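Local coordinates for protein putative drug/sodium antiporter (Escherichia coli, PDB 4Z3N) that is a MATE-family membrane transporter linked to the transport of the genotoxin colibactin and probably works as an antiporter, at residues T152-Y157 with G209-A214; L193-L198 with L215-A220; V275-F280 with G434-A439. One frame throughout, in Å; residues are numbered along the deposited sequence.

Interaction 1 of 3, residues T152-Y157 with G209-A214. With OLC ((2R)-2,3-dihydroxypropyl (9Z)-octadec-9-enoate), chain G.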
loop_
_atom_site.group_PDB
_atom_site.type_symbol
_atom_site.label_atom_id
_atom_site.label_comp_id
_atom_site.label_asym_id
_atom_site.label_seq_id
_atom_site.Cartn_x
_atom_site.Cartn_y
_atom_site.Cartn_z
ATOM N N THR A 152 -22.038 2.082 -14.645
ATOM C CA THR A 152 -21.264 2.030 -15.889
ATOM C C THR A 152 -20.580 3.353 -16.226
ATOM O O THR A 152 -19.478 3.367 -16.759
ATOM C CB THR A 152 -22.146 1.641 -17.095
ATOM O OG1 THR A 152 -22.804 0.395 -16.839
ATOM C CG2 THR A 152 -21.302 1.520 -18.357
ATOM N N GLU A 153 -21.249 4.461 -15.931
ATOM C CA GLU A 153 -20.723 5.781 -16.256
ATOM C C GLU A 153 -19.465 6.083 -15.437
ATOM O O GLU A 153 -18.459 6.594 -15.939
ATOM C CB GLU A 153 -21.798 6.842 -16.016
ATOM C CG GLU A 153 -21.420 8.246 -16.466
ATOM C CD GLU A 153 -22.539 9.264 -16.229
ATOM O OE1 GLU A 153 -23.537 8.926 -15.539
ATOM O OE2 GLU A 153 -22.423 10.406 -16.742
ATOM N N PHE A 154 -19.539 5.737 -14.166
ATOM C CA PHE A 154 -18.450 5.938 -13.241
ATOM C C PHE A 154 -17.287 4.976 -13.487
ATOM O O PHE A 154 -16.120 5.336 -13.321
ATOM C CB PHE A 154 -19.000 5.800 -11.826
ATOM C CG PHE A 154 -19.676 7.059 -11.325
ATOM C CD1 PHE A 154 -18.893 8.181 -11.032
ATOM C CD2 PHE A 154 -21.064 7.104 -11.145
ATOM C CE1 PHE A 154 -19.503 9.341 -10.617
ATOM C CE2 PHE A 154 -21.721 8.216 -10.704
ATOM C CZ PHE A 154 -20.956 9.357 -10.434
ATOM N N TYR A 155 -17.621 3.759 -13.910
ATOM C CA TYR A 155 -16.625 2.801 -14.342
ATOM C C TYR A 155 -15.822 3.375 -15.516
ATOM O O TYR A 155 -14.590 3.333 -15.537
ATOM C CB TYR A 155 -17.292 1.478 -14.723
ATOM C CG TYR A 155 -16.366 0.473 -15.401
ATOM C CD1 TYR A 155 -15.510 -0.337 -14.657
ATOM C CD2 TYR A 155 -16.365 0.321 -16.780
ATOM C CE1 TYR A 155 -14.683 -1.260 -15.274
ATOM C CE2 TYR A 155 -15.539 -0.595 -17.401
ATOM C CZ TYR A 155 -14.703 -1.381 -16.644
ATOM O OH TYR A 155 -13.879 -2.285 -17.268
ATOM N N TYR A 156 -16.541 3.927 -16.480
ATOM C CA TYR A 156 -15.951 4.559 -17.646
ATOM C C TYR A 156 -15.092 5.792 -17.302
ATOM O O TYR A 156 -14.008 5.973 -17.837
ATOM C CB TYR A 156 -17.067 4.948 -18.611
ATOM C CG TYR A 156 -17.579 3.828 -19.501
ATOM C CD1 TYR A 156 -16.778 2.731 -19.837
ATOM C CD2 TYR A 156 -18.862 3.890 -20.033
ATOM C CE1 TYR A 156 -17.260 1.727 -20.674
ATOM C CE2 TYR A 156 -19.351 2.898 -20.857
ATOM C CZ TYR A 156 -18.560 1.822 -21.181
ATOM O OH TYR A 156 -19.103 0.860 -22.014
ATOM N N TYR A 157 -15.582 6.643 -16.412
ATOM C CA TYR A 157 -14.797 7.782 -15.966
ATOM C C TYR A 157 -13.527 7.294 -15.259
ATOM O O TYR A 157 -12.451 7.877 -15.426
ATOM C CB TYR A 157 -15.623 8.683 -15.039
ATOM C CG TYR A 157 -16.807 9.365 -15.705
ATOM C CD1 TYR A 157 -16.792 9.672 -17.057
ATOM C CD2 TYR A 157 -17.934 9.714 -14.969
ATOM C CE1 TYR A 157 -17.863 10.307 -17.663
ATOM C CE2 TYR A 157 -19.017 10.343 -15.565
ATOM C CZ TYR A 157 -18.975 10.640 -16.914
ATOM O OH TYR A 157 -20.057 11.268 -17.513
ATOM N N GLY A 209 -22.747 18.123 -8.784
ATOM C CA GLY A 209 -23.082 17.086 -7.814
ATOM C C GLY A 209 -21.960 16.157 -7.368
ATOM O O GLY A 209 -20.822 16.584 -7.152
ATOM N N VAL A 210 -22.294 14.878 -7.210
ATOM C CA VAL A 210 -21.319 13.846 -6.855
ATOM C C VAL A 210 -20.203 13.720 -7.897
ATOM O O VAL A 210 -19.031 13.583 -7.542
ATOM C CB VAL A 210 -21.998 12.480 -6.675
ATOM C CG1 VAL A 210 -20.972 11.374 -6.630
ATOM C CG2 VAL A 210 -22.837 12.481 -5.407
ATOM N N LYS A 211 -20.574 13.778 -9.175
ATOM C CA LYS A 211 -19.603 13.785 -10.265
ATOM C C LYS A 211 -18.509 14.819 -10.012
ATOM O O LYS A 211 -17.321 14.495 -10.086
ATOM C CB LYS A 211 -20.291 14.060 -11.609
ATOM C CG LYS A 211 -21.091 12.868 -12.159
ATOM C CD LYS A 211 -21.676 13.151 -13.553
ATOM C CE LYS A 211 -22.579 14.384 -13.556
ATOM N NZ LYS A 211 -23.268 14.542 -14.858
ATOM N N GLY A 212 -18.914 16.046 -9.687
ATOM C CA GLY A 212 -17.982 17.117 -9.368
ATOM C C GLY A 212 -16.973 16.859 -8.245
ATOM O O GLY A 212 -15.811 17.270 -8.365
ATOM N N VAL A 213 -17.386 16.208 -7.153
ATOM C CA VAL A 213 -16.423 15.891 -6.087
ATOM C C VAL A 213 -15.412 14.853 -6.601
ATOM O O VAL A 213 -14.204 14.974 -6.351
ATOM C CB VAL A 213 -17.094 15.368 -4.773
ATOM C CG1 VAL A 213 -17.973 16.435 -4.144
ATOM C CG2 VAL A 213 -17.879 14.112 -5.031
ATOM N N ALA A 214 -15.914 13.849 -7.323
ATOM C CA ALA A 214 -15.051 12.922 -8.038
ATOM C C ALA A 214 -14.050 13.665 -8.952
ATOM O O ALA A 214 -12.846 13.416 -8.884
ATOM C CB ALA A 214 -15.877 11.956 -8.836
HETATM C C18 OLC G . -13.694 9.709 -11.238
HETATM C C17 OLC G . -13.413 11.056 -11.896
HETATM C C16 OLC G . -13.632 10.990 -13.394
HETATM C C15 OLC G . -13.023 12.183 -14.096
HETATM C C13 OLC G . -13.732 13.114 -16.364
HETATM C C14 OLC G . -13.013 11.995 -15.609
#
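K211 bridges two helices whose short segments run nearly parallel, at 19°, but 12.4 Å apart axis to axis. At that spacing the contact is carried mainly by the long side chains of K211 and F154, and no hydrogen bond crosses. K211 starts with CG anti to its carbonyl carbon. Its chain then turns about the CG-CD bond (chi3 -58°). The first part of the chain crosses the F154 side chain at about a right angle, with K211 CG 3.9 Å from F154 CZ. F154 also has CG beside its backbone N (chi1 -81°), which carries the ring tip toward the other helix. There F154 CZ lies 4.3 Å from V210 CG1. Further out, K211 CD lies 4.3 Å from E153 OE2 and 4.4 Å from Y157 CE2. E153 is fully extended. Its OE2 accepts a 2.6 Å hydrogen bond from Y157 OH, one helical turn on, through the anti lone pair. K211 NZ stays 4.6 Å from E153 OE2. This is no salt bridge, but the opposite charge would probably help keep the carboxylate ionised. A monoolein tail covers the next turn, with C16 3.5 Å from Y157 CB and C18 beside A214 CB. The contact lies at the protein surface. Helix 149-159 is tied to helix 107-132 by a hydrogen bond from Y155 OH to G130 O. The loop before helix 75-101 packs on F154 through I68 and V71, and V210 meets L57, just after helix 28-56.

Interaction 2 of 3, residues L193-L198 with L215-A220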
loop_
_atom_site.group_PDB
_atom_site.type_symbol
_atom_site.label_atom_id
_atom_site.label_comp_id
_atom_site.label_asym_id
_atom_site.label_seq_id
_atom_site.Cartn_x
_atom_site.Cartn_y
_atom_site.Cartn_z
ATOM N N LEU A 193 -5.117 20.451 -0.920
ATOM C CA LEU A 193 -5.665 21.816 -0.921
ATOM C C LEU A 193 -6.586 22.028 -2.109
ATOM O O LEU A 193 -7.713 22.505 -1.962
ATOM C CB LEU A 193 -4.547 22.860 -0.944
ATOM C CG LEU A 193 -3.818 23.050 0.383
ATOM C CD1 LEU A 193 -2.657 24.019 0.244
ATOM C CD2 LEU A 193 -4.798 23.540 1.435
ATOM N N VAL A 194 -6.087 21.664 -3.285
ATOM C CA VAL A 194 -6.866 21.669 -4.514
ATOM C C VAL A 194 -8.229 20.952 -4.378
ATOM O O VAL A 194 -9.266 21.477 -4.778
ATOM C CB VAL A 194 -6.042 21.037 -5.650
ATOM C CG1 VAL A 194 -6.887 20.812 -6.894
ATOM C CG2 VAL A 194 -4.865 21.921 -5.955
ATOM N N ASN A 195 -8.236 19.765 -3.796
ATOM C CA ASN A 195 -9.486 19.062 -3.621
ATOM C C ASN A 195 -10.395 19.799 -2.636
ATOM O O ASN A 195 -11.625 19.742 -2.736
ATOM C CB ASN A 195 -9.220 17.631 -3.157
ATOM C CG ASN A 195 -10.490 16.877 -2.852
ATOM O OD1 ASN A 195 -10.783 16.579 -1.697
ATOM N ND2 ASN A 195 -11.261 16.577 -3.885
ATOM N N ILE A 196 -9.780 20.499 -1.689
ATOM C CA ILE A 196 -10.528 21.214 -0.656
ATOM C C ILE A 196 -11.289 22.388 -1.247
ATOM O O ILE A 196 -12.447 22.633 -0.902
ATOM C CB ILE A 196 -9.608 21.737 0.464
ATOM C CG1 ILE A 196 -9.249 20.599 1.417
ATOM C CG2 ILE A 196 -10.299 22.861 1.229
ATOM C CD1 ILE A 196 -7.953 20.831 2.186
ATOM N N MET A 197 -10.620 23.100 -2.148
ATOM C CA MET A 197 -11.191 24.261 -2.802
ATOM C C MET A 197 -12.140 23.905 -3.950
ATOM O O MET A 197 -13.138 24.588 -4.163
ATOM C CB MET A 197 -10.065 25.155 -3.304
ATOM C CG MET A 197 -9.285 25.801 -2.179
ATOM S SD MET A 197 -7.736 26.596 -2.691
ATOM C CE MET A 197 -6.938 26.798 -1.091
ATOM N N LEU A 198 -11.834 22.836 -4.680
ATOM C CA LEU A 198 -12.583 22.503 -5.887
ATOM C C LEU A 198 -13.915 21.838 -5.590
ATOM O O LEU A 198 -14.907 22.123 -6.261
ATOM C CB LEU A 198 -11.761 21.599 -6.803
ATOM C CG LEU A 198 -10.603 22.236 -7.570
ATOM C CD1 LEU A 198 -9.940 21.192 -8.467
ATOM C CD2 LEU A 198 -11.079 23.438 -8.376
ATOM N N LEU A 215 -14.542 14.576 -9.788
ATOM C CA LEU A 215 -13.675 15.331 -10.696
ATOM C C LEU A 215 -12.707 16.258 -9.947
ATOM O O LEU A 215 -11.589 16.522 -10.415
ATOM C CB LEU A 215 -14.505 16.159 -11.691
ATOM C CG LEU A 215 -13.648 17.114 -12.534
ATOM C CD1 LEU A 215 -12.754 16.324 -13.507
ATOM C CD2 LEU A 215 -14.490 18.174 -13.258
ATOM N N ALA A 216 -13.132 16.759 -8.789
ATOM C CA ALA A 216 -12.241 17.585 -7.970
ATOM C C ALA A 216 -11.059 16.742 -7.471
ATOM O O ALA A 216 -9.908 17.180 -7.510
ATOM C CB ALA A 216 -12.996 18.206 -6.805
ATOM N N SER A 217 -11.367 15.533 -7.000
ATOM C CA SER A 217 -10.355 14.577 -6.577
ATOM C C SER A 217 -9.375 14.311 -7.720
ATOM O O SER A 217 -8.168 14.260 -7.521
ATOM C CB SER A 217 -11.003 13.266 -6.114
ATOM O OG SER A 217 -11.491 13.346 -4.775
ATOM N N PHE A 218 -9.901 14.165 -8.926
ATOM C CA PHE A 218 -9.066 13.892 -10.070
ATOM C C PHE A 218 -8.188 15.101 -10.503
ATOM O O PHE A 218 -7.050 14.917 -10.957
ATOM C CB PHE A 218 -9.947 13.407 -11.225
ATOM C CG PHE A 218 -9.173 13.020 -12.449
ATOM C CD1 PHE A 218 -8.151 12.087 -12.372
ATOM C CD2 PHE A 218 -9.461 13.588 -13.671
ATOM C CE1 PHE A 218 -7.433 11.735 -13.492
ATOM C CE2 PHE A 218 -8.743 13.234 -14.796
ATOM C CZ PHE A 218 -7.730 12.304 -14.708
ATOM N N LEU A 219 -8.696 16.324 -10.377
ATOM C CA LEU A 219 -7.904 17.494 -10.768
ATOM C C LEU A 219 -6.854 17.735 -9.697
ATOM O O LEU A 219 -5.792 18.313 -9.955
ATOM C CB LEU A 219 -8.786 18.739 -10.970
ATOM C CG LEU A 219 -9.804 18.702 -12.127
ATOM C CD1 LEU A 219 -10.761 19.877 -12.060
ATOM C CD2 LEU A 219 -9.116 18.665 -13.485
ATOM N N ALA A 220 -7.172 17.281 -8.486
ATOM C CA ALA A 220 -6.202 17.200 -7.403
ATOM C C ALA A 220 -5.025 16.306 -7.800
ATOM O O ALA A 220 -3.875 16.671 -7.613
ATOM C CB ALA A 220 -6.868 16.675 -6.128
#
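Helices 181-204 and 209-232 form an antiparallel transmembrane hairpin in the N-terminal half of the MATE fold, and this contact is part of its interface. A short turn joins the two helices. The segments cross at 150°, and their axes come within 8.1 Å. Such a close approach depends on small side chains: A216 and A220 lie one turn apart on helix 209-232 and let the backbones come together. The CA atoms of L198 and A216 pair across the interface, as do those of N195 and A220. No hydrogen bond links the segments, so the contact is van der Waals packing. L198 points toward helix 209-232 and has CG beside its backbone N (chi1 -74°). Its CB rests on A216 CB at 3.6 Å. The chain then extends, and L198 CD1 reaches L219 CB at 3.7 Å; the two leucine side chains cross at about a right angle. V194, one turn earlier, uses a single branch. Its CG1 is anti to the backbone N and sits 3.7 Å from A220 CA, against the backbone rather than at the tip of a side chain. N195 is buried and turned differently. Its CB lies 3.9 Å from A220 CB, and its amide swings toward S217. D53 and Y49 of helix 28-56 close this side: D53 touches both N195 and S217, and Y49 touches S217 and A220. At the opposite border, M202 of helix 181-204 packs on L219. With CG anti to its backbone N (chi1 176°), N195 brings ND2 to 3.4 Å from S217 OG, but the angle is too poor for a hydrogen bond.

Interaction 3 of 3, residues V275-F280 with G434-A439. With OLC ((2R)-2,3-dihydroxypropyl (9Z)-octadec-9-enoate), chain B.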
loop_
_atom_site.group_PDB
_atom_site.type_symbol
_atom_site.label_atom_id
_atom_site.label_comp_id
_atom_site.label_asym_id
_atom_site.label_seq_id
_atom_site.Cartn_x
_atom_site.Cartn_y
_atom_site.Cartn_z
ATOM N N VAL A 275 -10.117 -12.099 1.856
ATOM C CA VAL A 275 -11.275 -12.826 1.357
ATOM C C VAL A 275 -11.525 -14.131 2.140
ATOM O O VAL A 275 -12.655 -14.429 2.557
ATOM C CB VAL A 275 -11.107 -13.160 -0.146
ATOM C CG1 VAL A 275 -12.173 -14.128 -0.593
ATOM C CG2 VAL A 275 -11.146 -11.900 -0.990
ATOM N N ILE A 276 -10.469 -14.913 2.315
ATOM C CA ILE A 276 -10.546 -16.178 3.037
ATOM C C ILE A 276 -10.925 -15.934 4.482
ATOM O O ILE A 276 -11.587 -16.761 5.102
ATOM C CB ILE A 276 -9.212 -16.939 2.980
ATOM C CG1 ILE A 276 -8.940 -17.385 1.539
ATOM C CG2 ILE A 276 -9.189 -18.091 4.006
ATOM C CD1 ILE A 276 -7.521 -17.814 1.268
ATOM N N TYR A 277 -10.492 -14.788 5.008
ATOM C CA TYR A 277 -10.836 -14.363 6.363
ATOM C C TYR A 277 -12.313 -13.994 6.462
ATOM O O TYR A 277 -13.002 -14.364 7.415
ATOM C CB TYR A 277 -9.976 -13.175 6.780
ATOM C CG TYR A 277 -10.129 -12.727 8.218
ATOM C CD1 TYR A 277 -9.482 -13.393 9.241
ATOM C CD2 TYR A 277 -10.886 -11.610 8.539
ATOM C CE1 TYR A 277 -9.592 -12.975 10.556
ATOM C CE2 TYR A 277 -11.011 -11.183 9.851
ATOM C CZ TYR A 277 -10.354 -11.867 10.860
ATOM O OH TYR A 277 -10.469 -11.444 12.172
ATOM N N ASN A 278 -12.793 -13.254 5.474
ATOM C CA ASN A 278 -14.191 -12.877 5.436
ATOM C C ASN A 278 -15.086 -14.096 5.281
ATOM O O ASN A 278 -16.088 -14.215 5.971
ATOM C CB ASN A 278 -14.426 -11.867 4.318
ATOM C CG ASN A 278 -14.025 -10.478 4.730
ATOM O OD1 ASN A 278 -13.554 -10.275 5.850
ATOM N ND2 ASN A 278 -14.204 -9.509 3.836
ATOM N N PHE A 279 -14.682 -15.011 4.405
ATOM C CA PHE A 279 -15.385 -16.274 4.197
ATOM C C PHE A 279 -15.643 -16.987 5.521
ATOM O O PHE A 279 -16.778 -17.295 5.855
ATOM C CB PHE A 279 -14.568 -17.163 3.250
ATOM C CG PHE A 279 -15.207 -18.481 2.926
ATOM C CD1 PHE A 279 -16.333 -18.544 2.120
ATOM C CD2 PHE A 279 -14.654 -19.669 3.391
ATOM C CE1 PHE A 279 -16.910 -19.765 1.803
ATOM C CE2 PHE A 279 -15.231 -20.900 3.080
ATOM C CZ PHE A 279 -16.354 -20.944 2.281
ATOM N N PHE A 280 -14.584 -17.223 6.283
ATOM C CA PHE A 280 -14.690 -17.910 7.563
ATOM C C PHE A 280 -15.560 -17.134 8.586
ATOM O O PHE A 280 -16.429 -17.712 9.255
ATOM C CB PHE A 280 -13.290 -18.154 8.139
ATOM C CG PHE A 280 -12.640 -19.434 7.670
ATOM C CD1 PHE A 280 -12.976 -20.643 8.240
ATOM C CD2 PHE A 280 -11.660 -19.422 6.687
ATOM C CE1 PHE A 280 -12.371 -21.828 7.825
ATOM C CE2 PHE A 280 -11.046 -20.604 6.264
ATOM C CZ PHE A 280 -11.407 -21.808 6.831
ATOM N N GLY A 434 -11.195 -18.963 17.209
ATOM C CA GLY A 434 -10.259 -19.792 16.468
ATOM C C GLY A 434 -9.756 -19.098 15.213
ATOM O O GLY A 434 -8.606 -19.241 14.864
ATOM N N VAL A 435 -10.625 -18.371 14.528
ATOM C CA VAL A 435 -10.214 -17.565 13.399
ATOM C C VAL A 435 -9.146 -16.558 13.828
ATOM O O VAL A 435 -8.051 -16.510 13.263
ATOM C CB VAL A 435 -11.408 -16.795 12.783
ATOM C CG1 VAL A 435 -10.944 -15.977 11.577
ATOM C CG2 VAL A 435 -12.539 -17.747 12.398
ATOM N N TYR A 436 -9.479 -15.756 14.835
ATOM C CA TYR A 436 -8.583 -14.734 15.345
ATOM C C TYR A 436 -7.181 -15.292 15.642
ATOM O O TYR A 436 -6.167 -14.712 15.227
ATOM C CB TYR A 436 -9.161 -14.115 16.605
ATOM C CG TYR A 436 -10.481 -13.429 16.436
ATOM C CD1 TYR A 436 -10.915 -12.991 15.197
ATOM C CD2 TYR A 436 -11.295 -13.204 17.538
ATOM C CE1 TYR A 436 -12.140 -12.333 15.062
ATOM C CE2 TYR A 436 -12.507 -12.559 17.423
ATOM C CZ TYR A 436 -12.928 -12.124 16.190
ATOM O OH TYR A 436 -14.137 -11.484 16.112
ATOM N N PHE A 437 -7.117 -16.412 16.355
ATOM C CA PHE A 437 -5.822 -16.963 16.707
ATOM C C PHE A 437 -5.127 -17.546 15.475
ATOM O O PHE A 437 -3.931 -17.335 15.264
ATOM C CB PHE A 437 -5.944 -18.026 17.804
ATOM C CG PHE A 437 -6.015 -17.455 19.187
ATOM C CD1 PHE A 437 -4.890 -16.871 19.766
ATOM C CD2 PHE A 437 -7.205 -17.486 19.910
ATOM C CE1 PHE A 437 -4.942 -16.329 21.051
ATOM C CE2 PHE A 437 -7.268 -16.946 21.194
ATOM C CZ PHE A 437 -6.132 -16.366 21.766
ATOM N N GLY A 438 -5.881 -18.267 14.658
ATOM C CA GLY A 438 -5.298 -18.927 13.516
ATOM C C GLY A 438 -4.714 -17.917 12.558
ATOM O O GLY A 438 -3.596 -18.083 12.066
ATOM N N ALA A 439 -5.471 -16.851 12.323
ATOM C CA ALA A 439 -5.149 -15.879 11.295
ATOM C C ALA A 439 -3.850 -15.134 11.590
ATOM O O ALA A 439 -3.106 -14.796 10.668
ATOM C CB ALA A 439 -6.303 -14.898 11.129
HETATM C C18 OLC B . -0.249 -5.792 5.149
HETATM C C10 OLC B . -3.077 -9.088 12.795
HETATM C C9 OLC B . -3.945 -8.139 12.391
HETATM C C17 OLC B . -0.836 -6.097 6.512
HETATM C C11 OLC B . -2.503 -10.093 11.814
HETATM C C8 OLC B . -5.092 -7.739 13.305
HETATM C C24 OLC B . -5.839 -14.981 7.791
HETATM C C16 OLC B . -0.748 -7.586 6.765
HETATM C C12 OLC B . -3.021 -9.881 10.398
HETATM C C7 OLC B . -5.912 -6.600 12.726
HETATM C C15 OLC B . -1.227 -7.916 8.173
HETATM C C13 OLC B . -1.873 -10.037 9.400
HETATM C C6 OLC B . -6.843 -7.102 11.638
HETATM C C14 OLC B . -2.052 -9.196 8.148
HETATM C C5 OLC B . -7.572 -8.352 12.086
HETATM C C4 OLC B . -8.068 -9.121 10.869
HETATM C C3 OLC B . -6.952 -9.288 9.857
HETATM C C2 OLC B . -7.258 -10.386 8.855
HETATM C C21 OLC B . -4.548 -12.858 8.002
HETATM C C1 OLC B . -5.960 -10.991 8.335
HETATM C C22 OLC B . -4.579 -14.243 7.377
HETATM O O19 OLC B . -4.934 -10.330 8.250
HETATM O O25 OLC B . -6.375 -15.655 6.670
HETATM O O23 OLC B . -4.553 -14.129 5.967
HETATM O O20 OLC B . -5.875 -12.368 8.086
#
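The Y277 ring is the centre of this contact. Over the middle of one face lies C2 of a monoolein molecule, 3.6 Å above the ring plane, and the lipid's C4 sits 3.6 Å from Y277 CZ. V435 and A439 of the opposing helix approach the ring obliquely. Y277 CE1 is 3.4 Å from V435 CG1 and 3.9 Å from A439 CB. The ring of Y436 is met at its edge: Y277 OH lies near its plane, 3.4 Å from Y436 CD1. The F280 ring has I276 CG2 of its own helix at its edge, in plane. Torsions explain the reach of Y277. Its CG is anti to the backbone N (chi1 -174°), which sends the hydroxyl across the gap. V435 also has CG1 anti to its backbone N. Its other branch, CG2, lies 4.3 Å from F280 CB. A439 CB touches the lipid too, at 3.4 Å from C24, so monoolein and Y277 share this alanine. No hydrogen bond joins the segments, which run antiparallel at 160° with axes 11.0 Å apart. The hydroxyl of Y277 is satisfied by Q375 OE1 on helix 366-379. Helix 286-322 adds F292, edge-to-face with Y277. Helix 417-427 packs on F280 through V421 and Y422, so helices 250-284 and 432-453 meet inside a bundle of the C-terminal half.

Overall arrangement
From the N terminus, the chain first lays down 152-157, then 193-198. It turns at the end of helix 181-204 and enters helix 209-232, which carries the second segments of both interaction 1 and interaction 2. Interaction 2 closes a short hairpin. Interaction 1 closes a longer loop of 51 residues, and the two cross because their segments alternate. Their centres are about 14 Å apart. Both tie helices of the N-terminal half around helix 209-232. Interaction 3 follows in series, opening on helix 250-284 and closing on helix 432-453 after 153 intervening residues. It joins the first and last long helices of the C-terminal half, with its centre about 35 Å from that of interaction 1.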